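PDB 3KEW: DHHA1 domain protein from Clostridium perfringens, which binds a zinc ion and, as in related alanyl-tRNA synthetase editing domains, probably hydrolyses the ester bond of mischarged aminoacyl-tRNA. Local coordinates for residues A[17-22]-A[78-83]; A[30-35]-A[74-79]; A[51-56]-A[70-75]. All blocks are in the same frame, centred on the assembly; numbering follows the deposited sequence.

Contact 1 (A[17-22]-A[78-83]); sequences KGEIIE and KLKNLQ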
ATOM      1  N   LYS A  17       2.250  -0.614 -21.534  1.00 47.58           N
ATOM      2  CA  LYS A  17       2.910   0.108 -22.609  1.00 46.73           C
ATOM      3  C   LYS A  17       3.062   1.562 -22.208  1.00 47.03           C
ATOM      4  O   LYS A  17       2.135   2.183 -21.676  1.00 48.31           O
ATOM      5  CB  LYS A  17       2.122  -0.025 -23.920  1.00 53.72           C
ATOM      6  CG  LYS A  17       2.685  -1.037 -24.933  1.00 49.11           C
ATOM      7  CD  LYS A  17       2.889  -2.432 -24.371  1.00 62.05           C
ATOM      8  CE  LYS A  17       3.406  -3.417 -25.418  1.00 65.04           C
ATOM      9  NZ  LYS A  17       4.840  -3.201 -25.771  1.00 78.79           N
ATOM     10  N   GLY A  18       4.247   2.104 -22.437  1.00 48.77           N
ATOM     11  CA  GLY A  18       4.514   3.474 -22.041  1.00 48.63           C
ATOM     12  C   GLY A  18       5.348   4.223 -23.045  1.00 53.64           C
ATOM     13  O   GLY A  18       6.076   3.624 -23.845  1.00 54.15           O
ATOM     14  N   GLU A  19       5.235   5.543 -22.985  1.00 56.89           N
ATOM     15  CA  GLU A  19       6.012   6.428 -23.827  1.00 60.77           C
ATOM     16  C   GLU A  19       6.733   7.421 -22.940  1.00 55.13           C
ATOM     17  O   GLU A  19       6.107   8.106 -22.127  1.00 54.52           O
ATOM     18  CB  GLU A  19       5.110   7.161 -24.826  1.00 60.71           C
ATOM     19  CG  GLU A  19       5.868   8.028 -25.830  1.00 65.31           C
ATOM     20  CD  GLU A  19       4.963   8.931 -26.664  1.00 67.59           C
ATOM     21  OE1 GLU A  19       3.718   8.785 -26.607  1.00 72.30           O
ATOM     22  OE2 GLU A  19       5.507   9.800 -27.377  1.00 68.81           O
ATOM     23  N   ILE A  20       8.050   7.478 -23.107  1.00 53.22           N
ATOM     24  CA  ILE A  20       8.886   8.428 -22.397  1.00 56.42           C
ATOM     25  C   ILE A  20       8.634   9.847 -22.910  1.00 57.26           C
ATOM     26  O   ILE A  20       8.828  10.135 -24.089  1.00 61.02           O
ATOM     27  CB  ILE A  20      10.385   8.049 -22.496  1.00 58.44           C
ATOM     28  CG1 ILE A  20      10.658   6.777 -21.686  1.00 54.13           C
ATOM     29  CG2 ILE A  20      11.255   9.192 -21.987  1.00 60.69           C
ATOM     30  CD1 ILE A  20      12.057   6.207 -21.825  1.00 56.88           C
ATOM     31  N   ILE A  21       8.192  10.712 -22.000  1.00 59.00           N
ATOM     32  CA  ILE A  21       7.780  12.083 -22.301  1.00 63.93           C
ATOM     33  C   ILE A  21       8.913  13.097 -22.028  1.00 65.77           C
ATOM     34  O   ILE A  21       8.985  14.152 -22.666  1.00 61.20           O
ATOM     35  CB  ILE A  21       6.430  12.414 -21.553  1.00 62.46           C
ATOM     36  CG1 ILE A  21       5.257  12.447 -22.533  1.00 67.87           C
ATOM     37  CG2 ILE A  21       6.468  13.742 -20.809  1.00 69.50           C
ATOM     38  CD1 ILE A  21       4.991  11.143 -23.256  1.00 69.36           C
ATOM     39  N   GLU A  22       9.813  12.745 -21.107  1.00 68.47           N
ATOM     40  CA  GLU A  22      10.931  13.608 -20.711  1.00 68.56           C
ATOM     41  C   GLU A  22      12.106  12.738 -20.274  1.00 70.08           C
ATOM     42  O   GLU A  22      11.897  11.676 -19.691  1.00 72.34           O
ATOM     43  CB  GLU A  22      10.482  14.539 -19.574  1.00 66.62           C
ATOM     44  CG  GLU A  22      11.525  15.544 -19.071  1.00 68.68           C
ATOM     45  CD  GLU A  22      11.071  16.285 -17.817  1.00 68.32           C
ATOM     46  OE1 GLU A  22      10.115  17.085 -17.898  1.00 67.72           O
ATOM     47  OE2 GLU A  22      11.677  16.072 -16.747  1.00 75.28           O
ATOM     48  N   LYS A  78      15.116   3.928 -27.789  1.00 68.99           N
ATOM     49  CA  LYS A  78      13.714   3.945 -28.206  1.00 67.92           C
ATOM     50  C   LYS A  78      12.868   4.600 -27.111  1.00 66.57           C
ATOM     51  O   LYS A  78      13.138   4.419 -25.919  1.00 69.37           O
ATOM     52  CB  LYS A  78      13.240   2.514 -28.476  1.00 66.96           C
ATOM     53  CG  LYS A  78      11.868   2.397 -29.126  1.00 72.06           C
ATOM     54  CD  LYS A  78      11.591   0.960 -29.536  1.00 83.15           C
ATOM     55  CE  LYS A  78      10.153   0.771 -30.013  1.00 88.13           C
ATOM     56  NZ  LYS A  78       9.836   1.578 -31.227  1.00 86.28           N
ATOM     57  N   LEU A  79      11.865   5.381 -27.505  1.00 64.41           N
ATOM     58  CA  LEU A  79      11.026   6.051 -26.511  1.00 66.64           C
ATOM     59  C   LEU A  79       9.503   5.939 -26.687  1.00 63.87           C
ATOM     60  O   LEU A  79       8.755   6.431 -25.850  1.00 66.28           O
ATOM     61  CB  LEU A  79      11.479   7.499 -26.268  1.00 69.84           C
ATOM     62  CG  LEU A  79      12.403   8.200 -27.257  1.00 72.74           C
ATOM     63  CD1 LEU A  79      11.671   9.318 -27.977  1.00 78.48           C
ATOM     64  CD2 LEU A  79      13.628   8.722 -26.523  1.00 79.21           C
ATOM     65  N   LYS A  80       9.050   5.272 -27.742  1.00 62.04           N
ATOM     66  CA  LYS A  80       7.617   5.047 -27.941  1.00 64.92           C
ATOM     67  C   LYS A  80       7.277   3.568 -27.841  1.00 63.26           C
ATOM     68  O   LYS A  80       8.109   2.716 -28.179  1.00 65.15           O
ATOM     69  CB  LYS A  80       7.152   5.609 -29.291  1.00 66.20           C
ATOM     70  CG  LYS A  80       7.024   7.123 -29.302  1.00 74.10           C
ATOM     71  CD  LYS A  80       6.616   7.672 -30.656  1.00 70.99           C
ATOM     72  CE  LYS A  80       6.419   9.179 -30.564  1.00 72.43           C
ATOM     73  NZ  LYS A  80       6.027   9.782 -31.866  1.00 78.20           N
ATOM     74  N   ASN A  81       6.060   3.278 -27.372  1.00 61.03           N
ATOM     75  CA  ASN A  81       5.511   1.917 -27.323  1.00 59.50           C
ATOM     76  C   ASN A  81       6.439   0.935 -26.584  1.00 57.16           C
ATOM     77  O   ASN A  81       6.753  -0.150 -27.071  1.00 57.44           O
ATOM     78  CB  ASN A  81       5.170   1.437 -28.749  1.00 63.02           C
ATOM     79  CG  ASN A  81       4.285   0.207 -28.767  1.00 66.76           C
ATOM     80  OD1 ASN A  81       3.287   0.127 -28.047  1.00 67.31           O
ATOM     81  ND2 ASN A  81       4.649  -0.765 -29.598  1.00 69.09           N
ATOM     82  N   LEU A  82       6.889   1.343 -25.404  1.00 55.86           N
ATOM     83  CA  LEU A  82       7.876   0.568 -24.660  1.00 54.85           C
ATOM     84  C   LEU A  82       7.210  -0.462 -23.768  1.00 53.49           C
ATOM     85  O   LEU A  82       6.188  -0.180 -23.145  1.00 55.88           O
ATOM     86  CB  LEU A  82       8.751   1.492 -23.813  1.00 50.44           C
ATOM     87  CG  LEU A  82       9.413   2.676 -24.517  1.00 57.61           C
ATOM     88  CD1 LEU A  82       9.986   3.594 -23.476  1.00 53.08           C
ATOM     89  CD2 LEU A  82      10.498   2.217 -25.491  1.00 56.16           C
ATOM     90  N   GLN A  83       7.792  -1.658 -23.728  1.00 59.75           N
ATOM     91  CA  GLN A  83       7.393  -2.687 -22.772  1.00 63.64           C
ATOM     92  C   GLN A  83       7.886  -2.331 -21.372  1.00 62.20           C
ATOM     93  O   GLN A  83       9.097  -2.289 -21.120  1.00 58.75           O
ATOM     94  CB  GLN A  83       7.932  -4.061 -23.181  1.00 66.08           C
ATOM     95  CG  GLN A  83       6.869  -5.024 -23.682  1.00 76.43           C
ATOM     96  CD  GLN A  83       5.849  -5.388 -22.613  1.00 78.29           C
ATOM     97  OE1 GLN A  83       4.732  -4.862 -22.599  1.00 77.21           O
ATOM     98  NE2 GLN A  83       6.229  -6.290 -21.713  1.00 76.32           N
TER

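Contact 2 (A[30-35]-A[74-79]); sequences FHVLLD and KEPKKL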
ATOM      1  N   PHE A  30      19.246   8.344 -15.390  1.00 73.78           N
ATOM      2  CA  PHE A  30      18.318   8.980 -16.322  1.00 67.85           C
ATOM      3  C   PHE A  30      16.892   9.015 -15.780  1.00 63.73           C
ATOM      4  O   PHE A  30      16.191   8.001 -15.752  1.00 64.15           O
ATOM      5  CB  PHE A  30      18.399   8.312 -17.701  1.00 68.86           C
ATOM      6  CG  PHE A  30      19.740   8.480 -18.369  1.00 75.41           C
ATOM      7  CD1 PHE A  30      20.782   7.580 -18.121  1.00 76.29           C
ATOM      8  CD2 PHE A  30      19.975   9.555 -19.225  1.00 74.01           C
ATOM      9  CE1 PHE A  30      22.027   7.743 -18.722  1.00 75.02           C
ATOM     10  CE2 PHE A  30      21.216   9.723 -19.837  1.00 75.64           C
ATOM     11  CZ  PHE A  30      22.244   8.818 -19.581  1.00 72.96           C
ATOM     12  N   HIS A  31      16.490  10.201 -15.332  1.00 57.42           N
ATOM     13  CA  HIS A  31      15.177  10.422 -14.732  1.00 60.10           C
ATOM     14  C   HIS A  31      14.135  10.634 -15.830  1.00 60.07           C
ATOM     15  O   HIS A  31      14.155  11.661 -16.513  1.00 62.09           O
ATOM     16  CB  HIS A  31      15.212  11.641 -13.801  1.00 54.78           C
ATOM     17  CG  HIS A  31      16.045  11.454 -12.566  1.00 54.87           C
ATOM     18  ND1 HIS A  31      15.657  11.938 -11.335  1.00 58.11           N
ATOM     19  CD2 HIS A  31      17.244  10.849 -12.371  1.00 53.35           C
ATOM     20  CE1 HIS A  31      16.579  11.637 -10.436  1.00 63.03           C
ATOM     21  NE2 HIS A  31      17.551  10.974 -11.038  1.00 53.71           N
ATOM     22  N   VAL A  32      13.234   9.668 -16.005  1.00 58.72           N
ATOM     23  CA  VAL A  32      12.225   9.757 -17.072  1.00 57.10           C
ATOM     24  C   VAL A  32      10.776   9.924 -16.595  1.00 57.06           C
ATOM     25  O   VAL A  32      10.376   9.407 -15.545  1.00 54.90           O
ATOM     26  CB  VAL A  32      12.319   8.582 -18.112  1.00 60.07           C
ATOM     27  CG1 VAL A  32      13.725   8.470 -18.699  1.00 50.92           C
ATOM     28  CG2 VAL A  32      11.866   7.243 -17.516  1.00 61.06           C
ATOM     29  N   LEU A  33      10.006  10.669 -17.380  1.00 56.43           N
ATOM     30  CA  LEU A  33       8.568  10.786 -17.184  1.00 57.08           C
ATOM     31  C   LEU A  33       7.919   9.893 -18.236  1.00 57.56           C
ATOM     32  O   LEU A  33       8.496   9.686 -19.312  1.00 52.06           O
ATOM     33  CB  LEU A  33       8.120  12.236 -17.369  1.00 56.44           C
ATOM     34  CG  LEU A  33       7.263  12.879 -16.278  1.00 66.63           C
ATOM     35  CD1 LEU A  33       7.231  14.388 -16.452  1.00 68.26           C
ATOM     36  CD2 LEU A  33       5.849  12.308 -16.257  1.00 69.73           C
ATOM     37  N   LEU A  34       6.741   9.353 -17.916  1.00 49.69           N
ATOM     38  CA  LEU A  34       5.987   8.476 -18.824  1.00 49.03           C
ATOM     39  C   LEU A  34       4.584   9.033 -19.038  1.00 49.19           C
ATOM     40  O   LEU A  34       4.072   9.762 -18.184  1.00 48.76           O
ATOM     41  CB  LEU A  34       5.890   7.060 -18.252  1.00 46.14           C
ATOM     42  CG  LEU A  34       6.821   5.924 -18.695  1.00 58.86           C
ATOM     43  CD1 LEU A  34       8.273   6.337 -18.851  1.00 60.10           C
ATOM     44  CD2 LEU A  34       6.715   4.777 -17.703  1.00 53.45           C
ATOM     45  N   ASP A  35       3.979   8.707 -20.184  1.00 52.14           N
ATOM     46  CA  ASP A  35       2.606   9.132 -20.481  1.00 54.77           C
ATOM     47  C   ASP A  35       1.603   8.490 -19.515  1.00 54.55           C
ATOM     48  O   ASP A  35       0.663   9.144 -19.051  1.00 54.97           O
ATOM     49  CB  ASP A  35       2.238   8.870 -21.958  1.00 56.76           C
ATOM     50  CG  ASP A  35       2.127   7.373 -22.313  1.00 62.77           C
ATOM     51  OD1 ASP A  35       1.080   6.985 -22.870  1.00 66.49           O
ATOM     52  OD2 ASP A  35       3.064   6.588 -22.051  1.00 58.42           O
ATOM     53  N   LYS A  74      20.406   3.118 -17.276  1.00 69.43           N
ATOM     54  CA  LYS A  74      20.997   3.320 -18.599  1.00 69.16           C
ATOM     55  C   LYS A  74      20.207   4.328 -19.431  1.00 71.26           C
ATOM     56  O   LYS A  74      19.066   4.670 -19.104  1.00 68.62           O
ATOM     57  CB  LYS A  74      21.149   1.989 -19.347  1.00 67.37           C
ATOM     58  CG  LYS A  74      22.218   1.081 -18.763  1.00 66.33           C
ATOM     59  CD  LYS A  74      22.215  -0.283 -19.409  1.00 66.76           C
ATOM     60  CE  LYS A  74      23.263  -1.173 -18.757  1.00 74.34           C
ATOM     61  NZ  LYS A  74      23.437  -2.470 -19.471  1.00 83.43           N
ATOM     62  N   GLU A  75      20.837   4.813 -20.497  1.00 74.73           N
ATOM     63  CA  GLU A  75      20.223   5.796 -21.379  1.00 76.82           C
ATOM     64  C   GLU A  75      19.169   5.149 -22.274  1.00 72.76           C
ATOM     65  O   GLU A  75      19.446   4.133 -22.923  1.00 73.03           O
ATOM     66  CB  GLU A  75      21.282   6.491 -22.234  1.00 78.33           C
ATOM     67  CG  GLU A  75      20.761   7.736 -22.947  1.00 84.62           C
ATOM     68  CD  GLU A  75      21.822   8.446 -23.766  1.00 83.70           C
ATOM     69  OE1 GLU A  75      21.788   9.695 -23.807  1.00 85.22           O
ATOM     70  OE2 GLU A  75      22.681   7.764 -24.369  1.00 89.66           O
ATOM     71  N   PRO A  76      17.947   5.719 -22.282  1.00 69.19           N
ATOM     72  CA  PRO A  76      16.912   5.297 -23.223  1.00 67.65           C
ATOM     73  C   PRO A  76      17.322   5.576 -24.666  1.00 69.32           C
ATOM     74  O   PRO A  76      17.935   6.609 -24.945  1.00 67.93           O
ATOM     75  CB  PRO A  76      15.709   6.166 -22.842  1.00 65.91           C
ATOM     76  CG  PRO A  76      16.263   7.303 -22.065  1.00 69.99           C
ATOM     77  CD  PRO A  76      17.466   6.772 -21.369  1.00 67.96           C
ATOM     78  N   LYS A  77      17.011   4.640 -25.559  1.00 71.07           N
ATOM     79  CA  LYS A  77      17.217   4.837 -26.991  1.00 71.88           C
ATOM     80  C   LYS A  77      15.848   5.030 -27.639  1.00 69.77           C
ATOM     81  O   LYS A  77      15.464   6.159 -27.966  1.00 70.37           O
ATOM     82  CB  LYS A  77      17.988   3.659 -27.606  1.00 71.75           C
ATOM     83  CG  LYS A  77      19.518   3.820 -27.586  1.00 81.50           C
ATOM     84  CD  LYS A  77      20.135   3.579 -26.210  1.00 88.20           C
ATOM     85  CE  LYS A  77      21.381   4.436 -25.979  1.00 92.16           C
ATOM     86  NZ  LYS A  77      22.603   3.910 -26.661  1.00 94.44           N
ATOM     87  N   LYS A  78      15.116   3.928 -27.789  1.00 68.99           N
ATOM     88  CA  LYS A  78      13.714   3.945 -28.206  1.00 67.92           C
ATOM     89  C   LYS A  78      12.868   4.600 -27.111  1.00 66.57           C
ATOM     90  O   LYS A  78      13.138   4.419 -25.919  1.00 69.37           O
ATOM     91  CB  LYS A  78      13.240   2.514 -28.476  1.00 66.96           C
ATOM     92  CG  LYS A  78      11.868   2.397 -29.126  1.00 72.06           C
ATOM     93  CD  LYS A  78      11.591   0.960 -29.536  1.00 83.15           C
ATOM     94  CE  LYS A  78      10.153   0.771 -30.013  1.00 88.13           C
ATOM     95  NZ  LYS A  78       9.836   1.578 -31.227  1.00 86.28           N
ATOM     96  N   LEU A  79      11.865   5.381 -27.505  1.00 64.41           N
ATOM     97  CA  LEU A  79      11.026   6.051 -26.511  1.00 66.64           C
ATOM     98  C   LEU A  79       9.503   5.939 -26.687  1.00 63.87           C
ATOM     99  O   LEU A  79       8.755   6.431 -25.850  1.00 66.28           O
ATOM    100  CB  LEU A  79      11.479   7.499 -26.268  1.00 69.84           C
ATOM    101  CG  LEU A  79      12.403   8.200 -27.257  1.00 72.74           C
ATOM    102  CD1 LEU A  79      11.671   9.318 -27.977  1.00 78.48           C
ATOM    103  CD2 LEU A  79      13.628   8.722 -26.523  1.00 79.21           C
TER

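Contact 3 (A[51-56]-A[70-75]); sequences GLIDGI and HVLEKE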
ATOM      1  N   GLY A  51      11.598  -2.291 -11.247  1.00 49.35           N
ATOM      2  CA  GLY A  51      11.280  -3.105 -12.413  1.00 52.60           C
ATOM      3  C   GLY A  51      12.054  -2.720 -13.655  1.00 55.12           C
ATOM      4  O   GLY A  51      13.233  -2.369 -13.571  1.00 53.49           O
ATOM      5  N   LEU A  52      11.390  -2.804 -14.811  1.00 55.78           N
ATOM      6  CA  LEU A  52      12.036  -2.548 -16.103  1.00 52.73           C
ATOM      7  C   LEU A  52      11.188  -1.651 -16.991  1.00 53.77           C
ATOM      8  O   LEU A  52       9.970  -1.802 -17.053  1.00 54.26           O
ATOM      9  CB  LEU A  52      12.301  -3.854 -16.858  1.00 51.86           C
ATOM     10  CG  LEU A  52      13.148  -4.986 -16.280  1.00 56.29           C
ATOM     11  CD1 LEU A  52      12.948  -6.237 -17.122  1.00 54.11           C
ATOM     12  CD2 LEU A  52      14.620  -4.607 -16.233  1.00 62.49           C
ATOM     13  N   ILE A  53      11.851  -0.709 -17.656  1.00 56.99           N
ATOM     14  CA  ILE A  53      11.277   0.066 -18.757  1.00 54.78           C
ATOM     15  C   ILE A  53      12.181  -0.161 -19.973  1.00 59.28           C
ATOM     16  O   ILE A  53      13.362   0.213 -19.945  1.00 54.40           O
ATOM     17  CB  ILE A  53      11.169   1.571 -18.415  1.00 51.78           C
ATOM     18  CG1 ILE A  53      10.017   1.800 -17.428  1.00 47.22           C
ATOM     19  CG2 ILE A  53      10.975   2.422 -19.693  1.00 52.08           C
ATOM     20  CD1 ILE A  53      10.032   3.152 -16.746  1.00 46.72           C
ATOM     21  N   ASP A  54      11.624  -0.806 -21.006  1.00 61.46           N
ATOM     22  CA  ASP A  54      12.352  -1.191 -22.230  1.00 62.45           C
ATOM     23  C   ASP A  54      13.635  -1.986 -21.920  1.00 62.60           C
ATOM     24  O   ASP A  54      14.696  -1.748 -22.504  1.00 63.40           O
ATOM     25  CB  ASP A  54      12.638   0.044 -23.106  1.00 61.83           C
ATOM     26  CG  ASP A  54      13.160  -0.318 -24.492  1.00 70.38           C
ATOM     27  OD1 ASP A  54      12.556  -1.182 -25.162  1.00 67.31           O
ATOM     28  OD2 ASP A  54      14.191   0.262 -24.902  1.00 72.95           O
ATOM     29  N   GLY A  55      13.533  -2.908 -20.964  1.00 60.77           N
ATOM     30  CA  GLY A  55      14.674  -3.727 -20.548  1.00 57.88           C
ATOM     31  C   GLY A  55      15.710  -3.014 -19.692  1.00 58.10           C
ATOM     32  O   GLY A  55      16.688  -3.631 -19.264  1.00 61.24           O
ATOM     33  N   ILE A  56      15.511  -1.721 -19.449  1.00 54.29           N
ATOM     34  CA  ILE A  56      16.425  -0.934 -18.620  1.00 60.27           C
ATOM     35  C   ILE A  56      15.863  -0.889 -17.207  1.00 60.34           C
ATOM     36  O   ILE A  56      14.694  -0.531 -17.016  1.00 59.31           O
ATOM     37  CB  ILE A  56      16.603   0.515 -19.152  1.00 59.72           C
ATOM     38  CG1 ILE A  56      16.898   0.525 -20.661  1.00 66.35           C
ATOM     39  CG2 ILE A  56      17.695   1.246 -18.368  1.00 55.20           C
ATOM     40  CD1 ILE A  56      16.569   1.856 -21.357  1.00 59.05           C
ATOM     41  N   HIS A  70      10.861   8.160 -13.051  1.00 53.23           N
ATOM     42  CA  HIS A  70      11.508   6.860 -13.012  1.00 54.97           C
ATOM     43  C   HIS A  70      13.004   7.039 -13.233  1.00 59.10           C
ATOM     44  O   HIS A  70      13.428   7.601 -14.246  1.00 58.70           O
ATOM     45  CB  HIS A  70      10.916   5.938 -14.092  1.00 55.78           C
ATOM     46  CG  HIS A  70       9.419   5.837 -14.050  1.00 52.58           C
ATOM     47  ND1 HIS A  70       8.588   6.891 -14.372  1.00 52.28           N
ATOM     48  CD2 HIS A  70       8.603   4.807 -13.719  1.00 52.33           C
ATOM     49  CE1 HIS A  70       7.327   6.517 -14.235  1.00 52.87           C
ATOM     50  NE2 HIS A  70       7.310   5.256 -13.843  1.00 49.70           N
ATOM     51  N   VAL A  71      13.798   6.565 -12.277  1.00 58.89           N
ATOM     52  CA  VAL A  71      15.250   6.649 -12.370  1.00 56.02           C
ATOM     53  C   VAL A  71      15.786   5.396 -13.064  1.00 57.88           C
ATOM     54  O   VAL A  71      15.714   4.291 -12.525  1.00 60.45           O
ATOM     55  CB  VAL A  71      15.902   6.881 -10.979  1.00 57.22           C
ATOM     56  CG1 VAL A  71      17.417   6.898 -11.080  1.00 51.96           C
ATOM     57  CG2 VAL A  71      15.406   8.188 -10.377  1.00 48.18           C
ATOM     58  N   LEU A  72      16.296   5.578 -14.279  1.00 57.01           N
ATOM     59  CA  LEU A  72      16.803   4.471 -15.083  1.00 60.02           C
ATOM     60  C   LEU A  72      18.323   4.427 -15.010  1.00 57.57           C
ATOM     61  O   LEU A  72      18.972   5.478 -15.017  1.00 55.04           O
ATOM     62  CB  LEU A  72      16.355   4.616 -16.545  1.00 60.86           C
ATOM     63  CG  LEU A  72      14.866   4.685 -16.910  1.00 60.36           C
ATOM     64  CD1 LEU A  72      14.710   4.777 -18.419  1.00 59.93           C
ATOM     65  CD2 LEU A  72      14.095   3.490 -16.380  1.00 60.30           C
ATOM     66  N   GLU A  73      18.895   3.222 -14.951  1.00 61.43           N
ATOM     67  CA  GLU A  73      20.356   3.100 -14.833  1.00 66.10           C
ATOM     68  C   GLU A  73      21.103   3.307 -16.156  1.00 69.11           C
ATOM     69  O   GLU A  73      22.290   3.635 -16.153  1.00 68.51           O
ATOM     70  CB  GLU A  73      20.780   1.792 -14.140  1.00 68.57           C
ATOM     71  CG  GLU A  73      20.885   0.559 -15.018  1.00 69.07           C
ATOM     72  CD  GLU A  73      21.632  -0.590 -14.346  1.00 73.42           C
ATOM     73  OE1 GLU A  73      21.746  -1.670 -14.968  1.00 80.38           O
ATOM     74  OE2 GLU A  73      22.105  -0.425 -13.201  1.00 76.67           O
ATOM     75  N   LYS A  74      20.406   3.118 -17.276  1.00 69.43           N
ATOM     76  CA  LYS A  74      20.997   3.320 -18.599  1.00 69.16           C
ATOM     77  C   LYS A  74      20.207   4.328 -19.431  1.00 71.26           C
ATOM     78  O   LYS A  74      19.066   4.670 -19.104  1.00 68.62           O
ATOM     79  CB  LYS A  74      21.149   1.989 -19.347  1.00 67.37           C
ATOM     80  CG  LYS A  74      22.218   1.081 -18.763  1.00 66.33           C
ATOM     81  CD  LYS A  74      22.215  -0.283 -19.409  1.00 66.76           C
ATOM     82  CE  LYS A  74      23.263  -1.173 -18.757  1.00 74.34           C
ATOM     83  NZ  LYS A  74      23.437  -2.470 -19.471  1.00 83.43           N
ATOM     84  N   GLU A  75      20.837   4.813 -20.497  1.00 74.73           N
ATOM     85  CA  GLU A  75      20.223   5.796 -21.379  1.00 76.82           C
ATOM     86  C   GLU A  75      19.169   5.149 -22.274  1.00 72.76           C
ATOM     87  O   GLU A  75      19.446   4.133 -22.923  1.00 73.03           O
ATOM     88  CB  GLU A  75      21.282   6.491 -22.234  1.00 78.33           C
ATOM     89  CG  GLU A  75      20.761   7.736 -22.947  1.00 84.62           C
ATOM     90  CD  GLU A  75      21.822   8.446 -23.766  1.00 83.70           C
ATOM     91  OE1 GLU A  75      21.788   9.695 -23.807  1.00 85.22           O
ATOM     92  OE2 GLU A  75      22.681   7.764 -24.369  1.00 89.66           O
TER

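Contact 1 (A[17-22]-A[78-83])
K17 and Q83 form a non-hydrogen-bonded antiparallel pair and G18 and L82 the adjoining hydrogen-bonded one, where G18 N reaches L82 O at 3.1 Å and L82 N reaches G18 O at 2.9 Å. The bridging stops there, but the backbones stay in touch: I20 N donates to L79 O, with an N-H...O angle of 143°. Between these bonds the chain at E19 swings closer to K80. Strands 15-26 and 82-86 stand at the two ends of the strand order of a six-stranded antiparallel sheet, and this pairing closes it into a barrel. On the buried side, I20 lays CG1 and CD1 against L82 CD1, both at 3.7 Å, the two side chains crossing at about a right angle; I20 also packs on V32, L34 and P76. The other contacts are more exposed. K17 is bent at chi2 (54°), which turns CD toward Q83 OE1; its CE lies 3.4 Å from Q83 OE1, and its CG meets N81 OD1. E19 and K80 run side by side, pointing the same way, and E19 OE2 touches K80 CE. Their charged atoms stay 4.5 Å apart from E19 OE2 to K80 NZ, too far for a salt bridge, although some mutual attraction is likely.

Contact 2 (A[30-35]-A[74-79])
F30 meets the backbone of K74 and E75 with its ring, and no hydrogen bond joins the two segments, so the contact rests on van der Waals and CH-pi geometry. The tight part lies at the ring. E75 CA sits 3.8 Å from the ring centroid and 15° off the ring normal, which places a CH-pi contact over one face, offset toward the rim. E75 CB covers the same ring, 3.7 Å from F30 CZ. With CG anti to the backbone N (chi1 -167°), E75 carries CG to within 3.7 Å of F30 CE2, and its chain then runs on extended. K74 O approaches the ring obliquely, 3.5 Å from F30 CD1, and F30 CE1 lies against E75 N. F30 belongs to strand 29-34 of the antiparallel barrel, where its backbone bonds to L72; residues 74-79 are part of the loop that leaves strand 67-72 and leads to strand 82-86, so the ring meets the loop shortly after it departs from the neighbouring strand. Packing thins toward P76. Its CD lies 4.1 Å from F30 CB, and V32 CG1 comes no nearer than 4.4 Å to P76 CG; both V32 and P76 are nonetheless buried. On the exposed side, the K74 side chain leads away from strand 29-34, and K74 CB, its nearest atom, stays 5.7 Å from F30 CD1. The carboxylate end of E75 lies on this side too, turned 35° from the plane of the F30 ring; OE1 is its atom nearest the ring, 4.0 Å from F30 CE2.

Contact 3 (A[51-56]-A[70-75])
I56 and L72 bring the two segments together by apolar contact, and no hydrogen bond passes between them. I56 does most of the touching through its CG2, which is anti to the backbone N: this methyl lies 4.1 Å from L72 CB and 3.7 Å from K74 CB. Deeper in, I53 packs its CB on L72 CD2 at 4.0 Å and directs CD1 at the imidazole of H70, 3.7 Å from H70 CD2; the I53 and H70 side chains cross at about a right angle, and the methyl approaches the ring obliquely. I53 is further enclosed by V58, L34, L82 and C84, which draws side chains of several strands into one buried cluster.

A second kind of contact sets apolar methyls against backbone. I56 CG2 comes to 3.5 Å from K74 N, and I56 CD1 lies 4.0 Å from E75 O, so the chain just beyond strand 67-72 bends around this isoleucine.

Polar bonds act within a segment or lead elsewhere. I53 and I56 exchange two backbone hydrogen bonds, I53 N to I56 O and I56 N to I53 O, each 2.9 Å. The buried H70 has its polar partners outside: NE2 is hydrogen-bonded to T37 OG1, and ND1 makes a weak bond to V32 O. Its ring also meets that of F39 at a steep angle.

The paired bonds of I53 and I56, with positive phi at D54 (53°) and G55 (75°), define a type I' turn, typical of a two-residue beta hairpin, here joining strands 51-53 and 56-64 of the antiparallel barrel.

In the fold
From the N terminus, strand 15-26 opens contact 1, strand 29-34, next in chain and in sheet, contact 2, and 51-56 contact 3. The partners return in reverse order, 70-75, 74-79 and 78-83, closing helix-free loops of 13, 38 and 55 residues. Contact 3 lies wholly inside the loop closed by contact 1, while contact 2 overlaps each at its second segment (K74 and E75; K78 and L79), without crossing. Backbone bonds join the groups: I21 N to L33 O, V32 N to H70 O, and D54 N to Q83 O. Contact 1 closes the barrel, contact 2 seats the 73-81 loop on it, and contact 3 packs a hairpin turn against strand 67-72.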